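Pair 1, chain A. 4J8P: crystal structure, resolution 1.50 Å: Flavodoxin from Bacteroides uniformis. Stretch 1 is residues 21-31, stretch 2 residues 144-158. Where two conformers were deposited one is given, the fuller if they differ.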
# COMPACT_ATOMS: atom_id res chain seq x y z
N ARG A 21 -7.94 2.23 -8.29
CA ARG A 21 -8.55 1.43 -9.36
C ARG A 21 -7.84 0.08 -9.50
O ARG A 21 -8.51 -0.96 -9.71
CB ARG A 21 -8.53 2.24 -10.67
CG ARG A 21 -9.64 3.27 -10.60
CD ARG A 21 -9.50 4.43 -11.55
NE ARG A 21 -10.66 5.30 -11.38
CZ ARG A 21 -10.80 6.24 -10.44
NH1 ARG A 21 -9.82 6.47 -9.57
NH2 ARG A 21 -11.92 6.94 -10.36
N ALA A 22 -6.50 0.05 -9.33
CA ALA A 22 -5.80 -1.22 -9.36
C ALA A 22 -6.24 -2.09 -8.18
O ALA A 22 -6.48 -3.28 -8.35
CB ALA A 22 -4.29 -1.00 -9.33
N ALA A 23 -6.40 -1.48 -6.98
CA ALA A 23 -6.82 -2.22 -5.79
C ALA A 23 -8.23 -2.78 -5.93
O ALA A 23 -8.49 -3.89 -5.45
CB ALA A 23 -6.74 -1.34 -4.56
N LYS A 24 -9.14 -2.05 -6.61
CA LYS A 24 -10.49 -2.57 -6.84
C LYS A 24 -10.39 -3.86 -7.65
O LYS A 24 -11.06 -4.84 -7.32
CB LYS A 24 -11.37 -1.52 -7.58
CG LYS A 24 -12.87 -1.88 -7.70
CD LYS A 24 -13.20 -2.90 -8.83
CE LYS A 24 -14.66 -2.96 -9.23
NZ LYS A 24 -15.49 -3.75 -8.28
N LEU A 25 -9.54 -3.84 -8.72
CA LEU A 25 -9.37 -5.02 -9.55
C LEU A 25 -8.78 -6.19 -8.74
O LEU A 25 -9.22 -7.33 -8.92
CB LEU A 25 -8.48 -4.68 -10.75
CG LEU A 25 -9.13 -3.74 -11.76
CD1 LEU A 25 -8.10 -3.23 -12.73
CD2 LEU A 25 -10.30 -4.46 -12.49
N VAL A 26 -7.79 -5.90 -7.86
CA VAL A 26 -7.21 -6.95 -7.01
C VAL A 26 -8.27 -7.53 -6.06
O VAL A 26 -8.40 -8.76 -5.98
CB VAL A 26 -5.99 -6.42 -6.22
CG1 VAL A 26 -5.46 -7.45 -5.22
CG2 VAL A 26 -4.89 -5.98 -7.19
N ALA A 27 -9.04 -6.66 -5.36
CA ALA A 27 -10.09 -7.14 -4.43
C ALA A 27 -11.10 -8.04 -5.15
O ALA A 27 -11.51 -9.07 -4.59
CB ALA A 27 -10.81 -5.94 -3.79
N GLU A 28 -11.46 -7.69 -6.40
CA GLU A 28 -12.40 -8.51 -7.17
C GLU A 28 -11.80 -9.87 -7.48
O GLU A 28 -12.47 -10.91 -7.29
CB GLU A 28 -12.80 -7.77 -8.46
CG GLU A 28 -13.72 -6.58 -8.20
CD GLU A 28 -15.19 -6.88 -7.96
OE1 GLU A 28 -15.51 -7.56 -6.96
OE2 GLU A 28 -16.02 -6.36 -8.73
N ALA A 29 -10.52 -9.88 -7.94
CA ALA A 29 -9.81 -11.09 -8.34
C ALA A 29 -9.58 -12.08 -7.18
O ALA A 29 -9.62 -13.30 -7.42
CB ALA A 29 -8.50 -10.74 -9.00
N VAL A 30 -9.38 -11.59 -5.94
CA VAL A 30 -9.14 -12.45 -4.76
C VAL A 30 -10.37 -12.59 -3.84
O VAL A 30 -10.24 -13.25 -2.81
CB VAL A 30 -7.91 -11.94 -3.93
CG1 VAL A 30 -6.65 -11.87 -4.78
CG2 VAL A 30 -8.20 -10.58 -3.26
N ASP A 31 -11.53 -11.96 -4.18
CA ASP A 31 -12.76 -11.94 -3.35
C ASP A 31 -12.41 -11.42 -1.95
O ASP A 31 -12.77 -12.01 -0.92
CB ASP A 31 -13.46 -13.32 -3.30
CG ASP A 31 -14.88 -13.27 -2.74
OD1 ASP A 31 -15.48 -12.16 -2.74
OD2 ASP A 31 -15.39 -14.32 -2.32
N LEU A 144 4.18 -4.73 -9.41
CA LEU A 144 3.85 -3.42 -9.95
C LEU A 144 2.71 -3.66 -10.93
O LEU A 144 2.83 -4.55 -11.79
CB LEU A 144 5.10 -2.84 -10.62
CG LEU A 144 4.91 -1.45 -11.22
CD1 LEU A 144 4.86 -0.36 -10.11
CD2 LEU A 144 6.02 -1.15 -12.25
N LEU A 145 1.61 -2.91 -10.79
CA LEU A 145 0.40 -3.06 -11.60
C LEU A 145 0.09 -1.77 -12.34
O LEU A 145 -0.93 -1.10 -12.08
CB LEU A 145 -0.80 -3.48 -10.72
CG LEU A 145 -0.76 -4.89 -10.09
CD1 LEU A 145 -1.91 -5.06 -9.10
CD2 LEU A 145 -0.83 -5.98 -11.16
N ASN A 146 0.97 -1.40 -13.27
CA ASN A 146 0.76 -0.21 -14.11
C ASN A 146 -0.16 -0.58 -15.25
O ASN A 146 -0.14 -1.73 -15.70
CB ASN A 146 2.09 0.37 -14.61
CG ASN A 146 2.76 1.15 -13.50
OD1 ASN A 146 2.10 1.58 -12.56
ND2 ASN A 146 4.07 1.40 -13.63
N GLY A 147 -1.02 0.37 -15.66
CA GLY A 147 -2.03 0.13 -16.70
C GLY A 147 -2.91 -1.05 -16.33
O GLY A 147 -3.26 -1.86 -17.19
N ALA A 148 -3.25 -1.16 -15.03
CA ALA A 148 -4.01 -2.26 -14.46
C ALA A 148 -5.34 -2.47 -15.15
O ALA A 148 -6.12 -1.53 -15.33
CB ALA A 148 -4.25 -2.05 -12.97
N SER A 149 -5.59 -3.71 -15.52
CA SER A 149 -6.84 -4.13 -16.14
C SER A 149 -7.31 -5.43 -15.51
O SER A 149 -6.53 -6.11 -14.83
CB SER A 149 -6.66 -4.30 -17.64
OG SER A 149 -5.87 -5.44 -17.95
N ARG A 150 -8.57 -5.81 -15.77
CA ARG A 150 -9.08 -7.08 -15.25
C ARG A 150 -8.15 -8.21 -15.72
O ARG A 150 -7.85 -9.11 -14.95
CB ARG A 150 -10.54 -7.32 -15.68
N GLU A 151 -7.67 -8.15 -16.99
CA GLU A 151 -6.80 -9.19 -17.52
C GLU A 151 -5.40 -9.21 -16.89
O GLU A 151 -4.94 -10.29 -16.52
CB GLU A 151 -6.69 -9.09 -19.05
CG GLU A 151 -6.15 -10.35 -19.73
CD GLU A 151 -6.68 -11.71 -19.27
OE1 GLU A 151 -7.92 -11.85 -19.12
OE2 GLU A 151 -5.86 -12.63 -19.09
N THR A 152 -4.72 -8.05 -16.72
CA THR A 152 -3.39 -8.06 -16.11
C THR A 152 -3.47 -8.53 -14.64
O THR A 152 -2.58 -9.26 -14.18
CB THR A 152 -2.66 -6.71 -16.22
OG1 THR A 152 -3.27 -5.73 -15.38
CG2 THR A 152 -2.54 -6.21 -17.66
N VAL A 153 -4.54 -8.15 -13.92
CA VAL A 153 -4.71 -8.55 -12.51
C VAL A 153 -5.09 -10.04 -12.43
O VAL A 153 -4.52 -10.76 -11.61
CB VAL A 153 -5.72 -7.64 -11.77
CG1 VAL A 153 -6.00 -8.15 -10.36
CG2 VAL A 153 -5.20 -6.20 -11.71
N LYS A 154 -5.99 -10.52 -13.33
CA LYS A 154 -6.39 -11.94 -13.37
C LYS A 154 -5.14 -12.83 -13.51
O LYS A 154 -5.02 -13.80 -12.76
CB LYS A 154 -7.37 -12.20 -14.53
CG LYS A 154 -7.83 -13.65 -14.67
CD LYS A 154 -8.77 -13.82 -15.87
CE LYS A 154 -9.06 -15.28 -16.17
NZ LYS A 154 -10.07 -15.44 -17.26
N GLN A 155 -4.22 -12.46 -14.42
CA GLN A 155 -2.97 -13.16 -14.73
C GLN A 155 -2.04 -13.19 -13.53
O GLN A 155 -1.46 -14.23 -13.24
CB GLN A 155 -2.25 -12.55 -15.95
CG GLN A 155 -2.96 -12.91 -17.27
CD GLN A 155 -2.28 -12.43 -18.53
OE1 GLN A 155 -1.05 -12.48 -18.68
NE2 GLN A 155 -3.08 -12.04 -19.52
N TRP A 156 -1.93 -12.06 -12.80
CA TRP A 156 -1.09 -12.01 -11.61
C TRP A 156 -1.63 -12.96 -10.52
O TRP A 156 -0.86 -13.69 -9.92
CB TRP A 156 -1.02 -10.57 -11.07
CG TRP A 156 -0.18 -10.44 -9.83
CD1 TRP A 156 1.00 -11.07 -9.58
CD2 TRP A 156 -0.54 -9.76 -8.61
NE1 TRP A 156 1.45 -10.75 -8.32
CE2 TRP A 156 0.51 -9.97 -7.69
CE3 TRP A 156 -1.61 -8.94 -8.24
CZ2 TRP A 156 0.54 -9.35 -6.43
CZ3 TRP A 156 -1.60 -8.36 -6.98
CH2 TRP A 156 -0.53 -8.55 -6.10
N ILE A 157 -2.95 -12.94 -10.29
CA ILE A 157 -3.60 -13.75 -9.25
C ILE A 157 -3.66 -15.23 -9.65
O ILE A 157 -3.43 -16.09 -8.79
CB ILE A 157 -5.00 -13.14 -8.92
CG1 ILE A 157 -4.85 -11.68 -8.38
CG2 ILE A 157 -5.81 -14.02 -7.95
CD1 ILE A 157 -3.92 -11.52 -7.13
N LYS A 158 -3.97 -15.54 -10.92
CA LYS A 158 -4.10 -16.96 -11.33
C LYS A 158 -2.75 -17.68 -11.37
O LYS A 158 -2.71 -18.89 -11.11
CB LYS A 158 -4.84 -17.12 -12.67
CG LYS A 158 -4.08 -16.69 -13.92
CD LYS A 158 -4.60 -17.37 -15.17
CE LYS A 158 -4.10 -16.71 -16.43
NZ LYS A 158 -4.96 -15.55 -16.82

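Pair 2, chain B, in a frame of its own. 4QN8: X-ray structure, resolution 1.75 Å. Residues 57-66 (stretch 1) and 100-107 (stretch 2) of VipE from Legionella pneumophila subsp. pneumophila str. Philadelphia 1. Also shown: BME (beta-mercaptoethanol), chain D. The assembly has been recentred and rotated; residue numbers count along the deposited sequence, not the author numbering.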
# COMPACT_ATOMS: atom_id res chain seq x y z
N SER B 57 -2.73 -5.25 -13.32
CA SER B 57 -3.49 -4.09 -12.89
C SER B 57 -2.61 -3.16 -12.07
O SER B 57 -1.49 -3.52 -11.69
CB SER B 57 -4.69 -4.52 -12.05
OG SER B 57 -4.27 -5.02 -10.80
N LYS B 58 -3.14 -1.98 -11.78
CA LYS B 58 -2.43 -1.07 -10.88
C LYS B 58 -2.22 -1.69 -9.50
O LYS B 58 -1.11 -1.66 -8.97
CB LYS B 58 -3.16 0.27 -10.78
CG LYS B 58 -2.48 1.27 -9.84
CD LYS B 58 -3.17 2.63 -9.94
CE LYS B 58 -2.59 3.61 -8.93
NZ LYS B 58 -3.02 4.99 -9.29
N MSE B 59 -3.28 -2.26 -8.91
CA MSE B 59 -3.10 -2.96 -7.64
C MSE B 59 -2.13 -4.14 -7.73
O MSE B 59 -1.35 -4.36 -6.80
CB MSE B 59 -4.41 -3.39 -6.99
CG MSE B 59 -4.16 -4.16 -5.68
SE MSE B 59 -3.12 -3.09 -4.40
CE MSE B 59 -4.51 -1.77 -4.38
N ASP B 60 -2.16 -4.89 -8.83
CA ASP B 60 -1.20 -5.98 -9.00
C ASP B 60 0.22 -5.45 -8.83
O ASP B 60 1.07 -6.09 -8.20
CB ASP B 60 -1.31 -6.61 -10.39
CG ASP B 60 -2.55 -7.48 -10.57
OD1 ASP B 60 -3.12 -7.95 -9.55
OD2 ASP B 60 -2.95 -7.69 -11.74
N ALA B 61 0.49 -4.29 -9.42
CA ALA B 61 1.85 -3.73 -9.40
C ALA B 61 2.25 -3.26 -8.01
O ALA B 61 3.39 -3.48 -7.57
CB ALA B 61 1.95 -2.60 -10.39
N ILE B 62 1.33 -2.59 -7.33
CA ILE B 62 1.59 -2.14 -5.96
C ILE B 62 1.80 -3.33 -5.02
O ILE B 62 2.71 -3.34 -4.19
CB ILE B 62 0.45 -1.23 -5.44
CG1 ILE B 62 0.22 -0.05 -6.39
CG2 ILE B 62 0.76 -0.75 -4.02
CD1 ILE B 62 -0.86 0.93 -5.94
N LYS B 63 0.95 -4.35 -5.16
CA LYS B 63 1.07 -5.56 -4.36
C LYS B 63 2.45 -6.17 -4.55
O LYS B 63 3.10 -6.59 -3.59
CB LYS B 63 0.01 -6.59 -4.78
CG LYS B 63 -1.39 -6.39 -4.22
CD LYS B 63 -2.28 -7.50 -4.78
CE LYS B 63 -3.71 -7.43 -4.34
NZ LYS B 63 -4.47 -8.47 -5.10
N ASP B 64 2.89 -6.23 -5.80
CA ASP B 64 4.16 -6.87 -6.12
C ASP B 64 5.30 -6.12 -5.42
O ASP B 64 6.22 -6.74 -4.87
CB ASP B 64 4.36 -6.93 -7.64
CG ASP B 64 5.54 -7.81 -8.05
OD1 ASP B 64 5.47 -9.04 -7.85
OD2 ASP B 64 6.53 -7.26 -8.58
N PHE B 65 5.22 -4.80 -5.44
CA PHE B 65 6.24 -3.96 -4.79
C PHE B 65 6.28 -4.19 -3.29
O PHE B 65 7.36 -4.40 -2.71
CB PHE B 65 5.96 -2.48 -5.07
CG PHE B 65 6.94 -1.53 -4.44
CD1 PHE B 65 8.12 -1.20 -5.08
CD2 PHE B 65 6.65 -0.94 -3.21
CE1 PHE B 65 9.02 -0.29 -4.51
CE2 PHE B 65 7.54 -0.06 -2.62
CZ PHE B 65 8.73 0.27 -3.28
N VAL B 66 5.12 -4.18 -2.64
CA VAL B 66 5.07 -4.40 -1.20
C VAL B 66 5.51 -5.83 -0.88
O VAL B 66 6.24 -6.06 0.09
CB VAL B 66 3.67 -4.10 -0.65
CG1 VAL B 66 3.58 -4.47 0.83
CG2 VAL B 66 3.36 -2.61 -0.87
N GLY B 100 -9.02 4.02 -3.83
CA GLY B 100 -8.20 3.83 -5.01
C GLY B 100 -7.08 2.86 -4.70
O GLY B 100 -6.81 2.56 -3.52
N SER B 101 -6.43 2.35 -5.74
CA SER B 101 -5.29 1.45 -5.53
C SER B 101 -4.11 2.31 -5.16
O SER B 101 -3.69 3.16 -5.95
CB SER B 101 -4.97 0.67 -6.81
OG SER B 101 -6.12 -0.03 -7.28
N SER B 102 -3.57 2.12 -3.96
CA SER B 102 -2.54 3.00 -3.45
C SER B 102 -1.51 2.29 -2.59
O SER B 102 -1.79 1.24 -2.01
CB SER B 102 -3.16 4.11 -2.60
OG SER B 102 -3.61 3.57 -1.38
N LEU B 103 -0.33 2.89 -2.49
CA LEU B 103 0.75 2.29 -1.71
C LEU B 103 0.41 2.26 -0.22
O LEU B 103 0.76 1.30 0.49
CB LEU B 103 2.05 3.04 -1.93
CG LEU B 103 3.28 2.40 -1.29
CD1 LEU B 103 3.58 0.99 -1.88
CD2 LEU B 103 4.49 3.30 -1.49
N GLU B 104 -0.25 3.31 0.26
CA GLU B 104 -0.62 3.36 1.67
C GLU B 104 -1.63 2.27 2.02
O GLU B 104 -1.54 1.68 3.09
CB GLU B 104 -1.10 4.75 2.09
CG GLU B 104 -2.43 5.21 1.48
CD GLU B 104 -2.24 6.03 0.21
OE1 GLU B 104 -1.17 5.91 -0.45
OE2 GLU B 104 -3.17 6.79 -0.13
N LYS B 105 -2.57 1.98 1.11
CA LYS B 105 -3.51 0.88 1.33
C LYS B 105 -2.77 -0.46 1.36
O LYS B 105 -3.04 -1.32 2.21
CB LYS B 105 -4.62 0.86 0.27
CG LYS B 105 -5.49 -0.40 0.39
CD LYS B 105 -6.88 -0.22 -0.20
CE LYS B 105 -6.86 -0.19 -1.71
NZ LYS B 105 -8.24 0.08 -2.25
N ALA B 106 -1.82 -0.63 0.46
CA ALA B 106 -1.10 -1.90 0.41
C ALA B 106 -0.19 -2.13 1.62
O ALA B 106 -0.10 -3.24 2.13
CB ALA B 106 -0.33 -2.06 -0.88
N PHE B 107 0.51 -1.08 2.06
CA PHE B 107 1.35 -1.20 3.24
C PHE B 107 0.50 -1.53 4.47
O PHE B 107 0.88 -2.38 5.29
CB PHE B 107 2.13 0.10 3.47
CG PHE B 107 3.57 0.01 3.08
CD1 PHE B 107 3.94 -0.12 1.75
CD2 PHE B 107 4.56 0.06 4.04
CE1 PHE B 107 5.27 -0.21 1.38
CE2 PHE B 107 5.90 -0.03 3.68
CZ PHE B 107 6.24 -0.17 2.35
C1 BME D . -7.56 2.47 -8.74
C2 BME D . -6.43 3.44 -8.98
O1 BME D . -7.22 1.20 -9.25
S2 BME D . -6.82 5.10 -8.40

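Pair 1 and pair 2 share one backbone arrangement. A helix packs against a loop that turns into a second helix. The helix axes approach to 9.4 Å in pair 1 and 9.5 Å in pair 2. They cross at -49° and -52°. Fourteen central residues superpose with an RMSD of 0.6 Å. The buried surface is also similar, 457 Å² and 480 Å².

The start of the second helix is built alike. A:Ser149 matches B:Ser102, and both are N-caps with chi1 in the p well. A:Thr152 N donates to A:Ser149 OG at 3.1 Å. B:Lys105 N donates to B:Ser102 OG, also at 3.1 Å. Both serines point their CA-to-CB bond away from the first helix. In pair 1 the cap is reciprocal: A:Ser149 N donates to A:Thr152 OG1 at 3.1 Å. B:Lys105, at the matching position, has no hydroxyl. Its chain runs back instead, and B:Lys105 NZ donates to B:Gly100 O at 3.1 Å.

A:Leu25 and B:Ile62 form the best-matched inward position. Their CA atoms lie 0.1 Å apart and their side-chain centres 0.6 Å. Both reach the loop backbone at the cap. A:Leu25 CD1 is 3.6 Å from A:Ser149 C, and B:Ile62 CD1 is 3.6 Å from B:Ser102 N. Each also touches the second helix. A:Leu25 CB meets A:Val153 CG2 at 3.7 Å, while B:Ile62 CG2 meets B:Ala106 CB at 3.6 Å.

A:Ala22 matches B:Met59, and here the solutions differ. A:Ala22 points toward the loop, and its CB lies 3.8 Å from A:Ala148 CB. B:Met59 is a selenomethionine whose CA-to-CB bond points sideways. Its chain bends back through chi2 and chi3 in p, bringing B:Met59 CE to 3.5 Å from B:Ser101 CB. The same methyl is 3.9 Å from B:Lys105 CE. B:Lys58 matches A:Arg21; B:Lys58 CE lies 3.2 Å from B:Ser101 O, while A:Arg21 makes no contact with the second stretch.

B:Ser101 matches A:Ala148, and both point toward the first helix. The serine adds a hydroxyl, and B:Ser101 OG is hydrogen-bonded to O1 of beta-mercaptoethanol at 2.6 Å. This molecule probably comes from the crystallisation liquor.

Further along, A:Ala29 matches B:Val66, and A:Val153 matches B:Ala106. The larger and smaller residues change sides. In pair 1 A:Val153 CG1 reaches A:Ala29 CB at 3.8 Å. In pair 2 B:Val66 CG2 reaches B:Ala106 CB at 3.7 Å. In each case a valine lies against an alanine, and the helix axes approach to similar distances.

A:Arg150 matches B:Leu103. The arginine is modelled only to CB, which is 4.3 Å from A:Leu25 CD2. B:Leu103 is complete, and its CD1 lies 3.7 Å from B:Val66 CG2 and 3.9 Å from B:Phe65 CD2. B:Phe65 points toward the second stretch, whereas the matching A:Glu28 starts sideways and its end leads away, in a salt bridge between A:Glu28 OE2 and A:Lys24 NZ at 2.7 Å.

No hydrogen bond crosses between the modelled stretches in either pair.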